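Organic hydroperoxide resistance protein (Legionella pneumophila, PDB 6MJN) protects the bacterium against organic hydroperoxides, probably by reducing them with thiol chemistry as a dimer of the OsmC/Ohr family. Local coordinates at the interface of chains A and B. Coordinates in Å, arbitrary orientation; residue numbers count along the deposited sequence, not the author numbering. Chains: chain A/B, Organic hydroperoxide resistance protein.

Contact 1: the interface of chains A and B. Residues chain A 66, 70, 82-84; chain B 19-21.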
loop_
_atom_site.group_PDB
_atom_site.type_symbol
_atom_site.label_atom_id
_atom_site.label_comp_id
_atom_site.label_asym_id
_atom_site.label_seq_id
_atom_site.Cartn_x
_atom_site.Cartn_y
_atom_site.Cartn_z
ATOM N N GLU A 66 6.923 -11.017 2.845
ATOM C CA GLU A 66 7.360 -12.370 2.524
ATOM C C GLU A 66 8.620 -12.353 1.664
ATOM O O GLU A 66 9.524 -13.178 1.850
ATOM C CB GLU A 66 6.246 -13.160 1.809
ATOM C CG GLU A 66 6.612 -14.627 1.584
ATOM C CD GLU A 66 5.832 -15.278 0.453
ATOM O OE1 GLU A 66 4.769 -14.742 0.080
ATOM O OE2 GLU A 66 6.289 -16.327 -0.056
ATOM N N ARG A 70 12.517 -13.945 2.507
ATOM C CA ARG A 70 13.305 -14.795 1.617
ATOM C C ARG A 70 14.615 -14.128 1.204
ATOM O O ARG A 70 15.635 -14.813 1.034
ATOM C CB ARG A 70 12.475 -15.171 0.390
ATOM C CG ARG A 70 11.187 -15.918 0.710
ATOM C CD ARG A 70 10.491 -16.374 -0.567
ATOM N NE ARG A 70 9.203 -17.039 -0.357
ATOM C CZ ARG A 70 9.054 -18.355 -0.212
ATOM N NH1 ARG A 70 10.120 -19.144 -0.229
ATOM N NH2 ARG A 70 7.845 -18.891 -0.050
ATOM N N ASP A 82 9.870 -23.169 3.686
ATOM C CA ASP A 82 8.686 -22.485 3.187
ATOM C C ASP A 82 8.433 -21.259 4.047
ATOM O O ASP A 82 8.894 -21.172 5.188
ATOM C CB ASP A 82 7.461 -23.411 3.180
ATOM C CG ASP A 82 6.389 -22.957 2.204
ATOM O OD1 ASP A 82 6.636 -21.997 1.439
ATOM O OD2 ASP A 82 5.297 -23.568 2.203
ATOM N N VAL A 83 7.732 -20.293 3.459
ATOM C CA VAL A 83 7.267 -19.093 4.145
ATOM C C VAL A 83 5.913 -18.725 3.566
ATOM O O VAL A 83 5.713 -18.785 2.349
ATOM C CB VAL A 83 8.228 -17.891 3.979
ATOM C CG1 VAL A 83 7.805 -16.743 4.884
ATOM C CG2 VAL A 83 9.669 -18.288 4.221
ATOM N N SER A 84 4.984 -18.345 4.430
ATOM C CA SER A 84 3.791 -17.639 3.991
ATOM C C SER A 84 3.562 -16.493 4.967
ATOM O O SER A 84 4.052 -16.507 6.096
ATOM C CB SER A 84 2.574 -18.567 3.899
ATOM O OG SER A 84 2.181 -19.002 5.177
ATOM N N ALA B 19 -0.252 -14.081 1.556
ATOM C CA ALA B 19 0.624 -14.215 0.400
ATOM C C ALA B 19 1.481 -15.459 0.558
ATOM O O ALA B 19 1.874 -15.819 1.668
ATOM C CB ALA B 19 1.530 -12.982 0.227
ATOM N N HIS B 20 1.769 -16.118 -0.571
ATOM C CA HIS B 20 2.606 -17.310 -0.577
ATOM C C HIS B 20 3.247 -17.443 -1.951
ATOM O O HIS B 20 2.779 -16.863 -2.933
ATOM C CB HIS B 20 1.802 -18.578 -0.236
ATOM C CG HIS B 20 2.607 -19.844 -0.274
ATOM N ND1 HIS B 20 2.418 -20.816 -1.234
ATOM C CD2 HIS B 20 3.598 -20.298 0.530
ATOM C CE1 HIS B 20 3.257 -21.813 -1.018
ATOM N NE2 HIS B 20 3.978 -21.527 0.051
ATOM N N GLY B 21 4.326 -18.209 -2.006
ATOM C CA GLY B 21 4.969 -18.502 -3.270
ATOM C C GLY B 21 6.021 -17.512 -3.716
ATOM O O GLY B 21 6.506 -17.623 -4.850
#
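The carboxylate oxygen OD1 of A:Asp82 is gripped from both chains. B:His20 reaches it with the imidazole NE2 at 3.0 Å, and the backbone N of A:Val83 donates to the same OD1 at 2.9 Å. The histidine approaches on the syn lone pair, the side facing OD2, with which NE2 makes a further, weak bond. The amide of A:Val83 instead comes from well above the carboxylate plane. The carboxylate lies at the ring's edge, its plane turned 69° against the imidazole. With CG anti to the backbone N (chi1 178°), B:His20 extends its ring towards chain A, and this residue buries 70 Å² against the partner.

A:Arg70 adds positive charge on the same side as A:Asp82, its NH2 lying 3.7 Å from OD1 in a long salt bridge. Its main partner is A:Glu66, whose OE2 takes both NE and NH2 of the guanidinium group, each at 3.0 Å and nearly in the guanidinium plane. This side-on clasp should limit the rotation of both side chains. It holds the A:Glu66 carboxylate against the backbone of the partner, where CD packs 3.9 Å from B:His20 CA and OE2 lies 3.3 Å from B:Gly21 N. The nearby arginine would probably favour a charged carboxylate at both acids.

On the other flank, A:Ser84 CB touches B:His20 CD2 at 3.9 Å. A:Ser84 and B:His20 form an antiparallel beta bridge, so the end of strand 13-20 of chain B pairs with the start of strand 82-93 of chain A, beside helix 53-75, which supplies A:Glu66 and A:Arg70.

Contact 2: the interface of chains A and B. Residues chain A 51, 55-56, 59; chain B 17, 27, 34, 56.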
loop_
_atom_site.group_PDB
_atom_site.type_symbol
_atom_site.label_atom_id
_atom_site.label_comp_id
_atom_site.label_asym_id
_atom_site.label_seq_id
_atom_site.Cartn_x
_atom_site.Cartn_y
_atom_site.Cartn_z
ATOM N N THR A 51 -12.689 -4.263 -4.318
ATOM C CA THR A 51 -11.613 -4.044 -3.360
ATOM C C THR A 51 -11.552 -2.563 -2.968
ATOM O O THR A 51 -12.435 -1.780 -3.331
ATOM C CB THR A 51 -10.295 -4.555 -3.922
ATOM O OG1 THR A 51 -9.359 -4.655 -2.846
ATOM C CG2 THR A 51 -9.748 -3.592 -4.987
ATOM N N GLN A 55 -7.377 -3.032 1.467
ATOM C CA GLN A 55 -7.029 -4.352 0.943
ATOM C C GLN A 55 -5.787 -4.304 0.064
ATOM O O GLN A 55 -4.954 -5.222 0.115
ATOM C CB GLN A 55 -8.198 -4.946 0.156
ATOM C CG GLN A 55 -9.410 -5.271 1.007
ATOM C CD GLN A 55 -10.371 -6.180 0.286
ATOM O OE1 GLN A 55 -10.458 -6.150 -0.946
ATOM N NE2 GLN A 55 -11.079 -7.026 1.044
ATOM N N LEU A 56 -5.654 -3.262 -0.772
ATOM C CA LEU A 56 -4.459 -3.144 -1.606
ATOM C C LEU A 56 -3.216 -3.064 -0.740
ATOM O O LEU A 56 -2.226 -3.759 -1.010
ATOM C CB LEU A 56 -4.549 -1.922 -2.532
ATOM C CG LEU A 56 -5.658 -2.119 -3.576
ATOM C CD1 LEU A 56 -5.877 -0.899 -4.416
ATOM C CD2 LEU A 56 -5.348 -3.325 -4.475
ATOM N N ALA A 59 -2.545 -6.529 0.949
ATOM C CA ALA A 59 -1.981 -7.512 0.026
ATOM C C ALA A 59 -0.536 -7.163 -0.330
ATOM O O ALA A 59 0.330 -8.050 -0.396
ATOM C CB ALA A 59 -2.836 -7.590 -1.239
ATOM N N ALA B 17 -5.009 -10.261 4.377
ATOM C CA ALA B 17 -4.439 -10.813 3.147
ATOM C C ALA B 17 -3.400 -11.873 3.467
ATOM O O ALA B 17 -2.690 -11.777 4.470
ATOM C CB ALA B 17 -3.772 -9.744 2.290
ATOM N N VAL B 27 -1.362 -13.641 -3.826
ATOM C CA VAL B 27 -1.880 -13.029 -2.601
ATOM C C VAL B 27 -3.386 -12.833 -2.735
ATOM O O VAL B 27 -3.877 -12.450 -3.806
ATOM C CB VAL B 27 -1.154 -11.696 -2.292
ATOM C CG1 VAL B 27 -1.385 -10.683 -3.411
ATOM C CG2 VAL B 27 -1.580 -11.129 -0.943
ATOM N N LEU B 34 -10.077 -9.591 -3.442
ATOM C CA LEU B 34 -8.834 -9.324 -4.150
ATOM C C LEU B 34 -8.064 -10.624 -4.241
ATOM O O LEU B 34 -7.735 -11.213 -3.209
ATOM C CB LEU B 34 -8.001 -8.275 -3.414
ATOM C CG LEU B 34 -6.828 -7.630 -4.144
ATOM C CD1 LEU B 34 -7.321 -6.836 -5.354
ATOM C CD2 LEU B 34 -6.066 -6.739 -3.167
ATOM N N LEU B 56 0.706 -2.232 -6.208
ATOM C CA LEU B 56 -0.381 -2.235 -5.235
ATOM C C LEU B 56 -0.351 -0.988 -4.372
ATOM O O LEU B 56 -1.407 -0.419 -4.072
ATOM C CB LEU B 56 -0.300 -3.489 -4.375
ATOM C CG LEU B 56 -0.573 -4.736 -5.206
ATOM C CD1 LEU B 56 -0.216 -5.974 -4.407
ATOM C CD2 LEU B 56 -2.042 -4.733 -5.616
#
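At the centre of this apolar patch, CD2 of A:Leu56 sits between methyls of two leucines of chain B. It lies 3.7 Å from CD2 of B:Leu34 and 3.8 Å from CD2 of B:Leu56, its own counterpart across the two-fold axis. Both partners cross A:Leu56 at about a right angle; the CD2 methyls meet, while the CB of each Leu56 rests near the backbone carbonyl O of the other. In A:Leu56 and B:Leu56 alike, CG stands anti to the carbonyl carbon (chi1 -67° in each), and the matching conformers bring the two CD2 methyls together.

B:Leu34 hides 54 Å² and divides its two branches between neighbouring parts of chain A. Its CD2 dips towards the helix, meeting A:Ala59 CB at 3.9 Å as well as the leucine methyl, and it also lies near the carbonyl O of A:Gln55. The other branch, CD1, turns outward to A:Thr51, 4.0 Å from CB.

Further along helix 53-75, the small A:Ala59 lets strands of chain B come close to the helix backbone. The CB of B:Ala17 sits 3.6 Å from A:Ala59 CA. CG2 of B:Val27 approaches both CA and CB of A:Ala59, each at 3.8 Å, and lies near its carbonyl O, with CG1 also in contact with CB.

At the polar rim, the hydroxyl OG1 of A:Thr51 donates to the side-chain amide oxygen OE1 of A:Gln55 at 2.7 Å, in the carbonyl plane and on a lone pair. This bond ties the loop ahead of the helix to its first turn and probably steadies the threonine surface on which B:Leu34 rests.

The patch joins helix 53-75 of chain A to helix 53-76 of chain B near their N-terminal ends and seats strands 13-20 and 26-29 of one subunit on the helix of the other, probably giving the dimer typical of this family part of its apolar core.

Contact 1 and contact 2 lie about 15 Å apart, measured between the centres of their C-alpha atoms, and share two elements: helix 53-75 of chain A and strand 13-20 of chain B. The strand thus runs from the apolar zone near the two-fold axis to the charged cluster farther out, and the twin of each contact repeats this with the chains exchanged. Such interlocking fits an obligate dimer. The same helix also carries a cysteine, probably the peroxidatic one of the family, between A:Ala59 and A:Glu66 in sequence, so dimer formation probably helps to position the active site.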